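Local coordinates for N-acetylmuramoyl-l-alanine amidase (Bartonella henselae, PDB 3NE8), which is a zinc-dependent amidase that hydrolyses the bond between N-acetylmuramic acid and L-alanine in peptidoglycan, remodelling the cell wall for bacterial division, at the interface of chains A and B. Numbering follows the deposited sequence. Chains: chain A/B, N-acetylmuramoyl-l-alanine amidase.

The interface of chains A and B. Residues chain A 146, 149-150, 153, 171; chain B 150, 226, 229-230.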
loop_
_atom_site.group_PDB
_atom_site.type_symbol
_atom_site.label_atom_id
_atom_site.label_comp_id
_atom_site.label_asym_id
_atom_site.label_seq_id
_atom_site.Cartn_x
_atom_site.Cartn_y
_atom_site.Cartn_z
ATOM N N ALA A 146 -4.160 -6.597 3.943
ATOM C CA ALA A 146 -3.165 -5.778 3.255
ATOM C C ALA A 146 -3.671 -4.344 3.108
ATOM O O ALA A 146 -2.931 -3.389 3.324
ATOM C CB ALA A 146 -2.819 -6.369 1.898
ATOM N N ILE A 149 -3.755 -2.489 6.614
ATOM C CA ILE A 149 -2.382 -2.111 6.959
ATOM C C ILE A 149 -1.945 -0.875 6.166
ATOM O O ILE A 149 -1.356 0.067 6.702
ATOM C CB ILE A 149 -1.393 -3.288 6.671
ATOM C CG1 ILE A 149 -1.642 -4.483 7.605
ATOM C CG2 ILE A 149 0.054 -2.831 6.797
ATOM C CD1 ILE A 149 -1.413 -4.185 9.073
ATOM N N ASN A 150 -2.210 -0.914 4.864
ATOM C CA ASN A 150 -1.865 0.206 4.003
ATOM C C ASN A 150 -2.521 1.487 4.497
ATOM O O ASN A 150 -1.870 2.527 4.618
ATOM C CB ASN A 150 -2.278 -0.079 2.559
ATOM C CG ASN A 150 -2.044 1.103 1.656
ATOM O OD1 ASN A 150 -2.900 1.953 1.505
ATOM N ND2 ASN A 150 -0.865 1.170 1.057
ATOM N N ASN A 153 -0.979 2.744 7.783
ATOM C CA ASN A 153 0.326 3.353 7.516
ATOM C C ASN A 153 0.191 4.754 6.983
ATOM O O ASN A 153 0.907 5.669 7.410
ATOM C CB ASN A 153 1.104 2.536 6.480
ATOM C CG ASN A 153 1.794 1.343 7.080
ATOM O OD1 ASN A 153 1.956 1.249 8.297
ATOM N ND2 ASN A 153 2.218 0.414 6.223
ATOM N N HIS A 171 1.250 2.625 15.015
ATOM C CA HIS A 171 0.476 1.545 14.419
ATOM C C HIS A 171 0.601 0.300 15.283
ATOM O O HIS A 171 1.673 -0.296 15.360
ATOM C CB HIS A 171 0.897 1.237 12.979
ATOM C CG HIS A 171 0.202 0.040 12.410
ATOM N ND1 HIS A 171 0.836 -0.896 11.622
ATOM C CD2 HIS A 171 -1.065 -0.405 12.574
ATOM C CE1 HIS A 171 -0.023 -1.846 11.295
ATOM N NE2 HIS A 171 -1.186 -1.570 11.861
ATOM N N ASN B 150 1.259 -0.807 -5.210
ATOM C CA ASN B 150 1.848 -0.236 -4.009
ATOM C C ASN B 150 3.340 -0.004 -4.199
ATOM O O ASN B 150 3.859 1.071 -3.895
ATOM C CB ASN B 150 1.601 -1.145 -2.805
ATOM C CG ASN B 150 2.296 -0.648 -1.565
ATOM O OD1 ASN B 150 3.436 -0.983 -1.310
ATOM N ND2 ASN B 150 1.607 0.174 -0.787
ATOM N N TYR B 226 6.334 -3.518 5.004
ATOM C CA TYR B 226 4.891 -3.530 4.833
ATOM C C TYR B 226 4.369 -4.950 4.644
ATOM O O TYR B 226 3.455 -5.386 5.357
ATOM C CB TYR B 226 4.525 -2.651 3.635
ATOM C CG TYR B 226 3.136 -2.875 3.089
ATOM C CD1 TYR B 226 2.018 -2.683 3.883
ATOM C CD2 TYR B 226 2.934 -3.251 1.777
ATOM C CE1 TYR B 226 0.735 -2.886 3.387
ATOM C CE2 TYR B 226 1.665 -3.449 1.277
ATOM C CZ TYR B 226 0.572 -3.270 2.086
ATOM O OH TYR B 226 -0.686 -3.478 1.558
ATOM N N LYS B 229 4.026 -7.204 7.683
ATOM C CA LYS B 229 2.989 -6.875 8.657
ATOM C C LYS B 229 1.683 -7.627 8.382
ATOM O O LYS B 229 0.816 -7.705 9.253
ATOM C CB LYS B 229 2.691 -5.374 8.639
ATOM C CG LYS B 229 3.749 -4.479 9.256
ATOM C CD LYS B 229 3.254 -3.038 9.237
ATOM C CE LYS B 229 4.131 -2.105 10.048
ATOM N NZ LYS B 229 3.487 -0.761 10.169
ATOM N N ILE B 230 1.544 -8.172 7.179
ATOM C CA ILE B 230 0.265 -8.732 6.729
ATOM C C ILE B 230 0.054 -10.165 7.218
ATOM O O ILE B 230 0.997 -10.960 7.258
ATOM C CB ILE B 230 0.137 -8.616 5.196
ATOM C CG1 ILE B 230 0.337 -7.149 4.794
ATOM C CG2 ILE B 230 -1.207 -9.149 4.713
ATOM C CD1 ILE B 230 0.467 -6.911 3.316
#
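B:Tyr226 meets the helix 135-161 of chain A with its ring rim, its phenol OH donating a hydrogen bond of 2.9 Å to the backbone carbonyl O of A:Ala146. The hydroxyl lies above the carbonyl plane, at a C=O...donor angle of 110°, while the carbonyl oxygen sits in the plane of the ring at its edge. Beside this bond, the CG2 methyl of A:Ile149, anti to the backbone N, is the branch turned to the tyrosine and packs 3.5 Å from B:Tyr226 CE1.

B:Lys229 reaches past A:Ile149, extended beyond CG, and brings its amine NZ to ND1 of the A:His171 imidazole at 3.0 Å. ND1 accepts the hydrogen bond from NZ, which lies near the imidazole plane (10° out of it). NZ also donates a weak hydrogen bond to the amide oxygen OD1 of A:Asn153 at 3.1 Å.

From its own chain, B:Ile230 lays CD1 over one face of the tyrosine ring, towards the rim; the same methyl touches A:Ala146 CB at 3.6 Å, wedged between ring and helix. Further along, A:Asn150 and B:Asn150 come tip to tip, amide planes 82° apart, in a contact between their ND2 nitrogens at 3.2 Å.

B:Tyr226 lies in the last turn of helix 206-227, and the tail beyond it carries B:Lys229 and B:Ile230 along helix 135-161 of chain A, with strand 170-174 supplying A:His171. The exchange of tails is two-fold symmetric, although the structure alone does not show that this dimer forms in the cell.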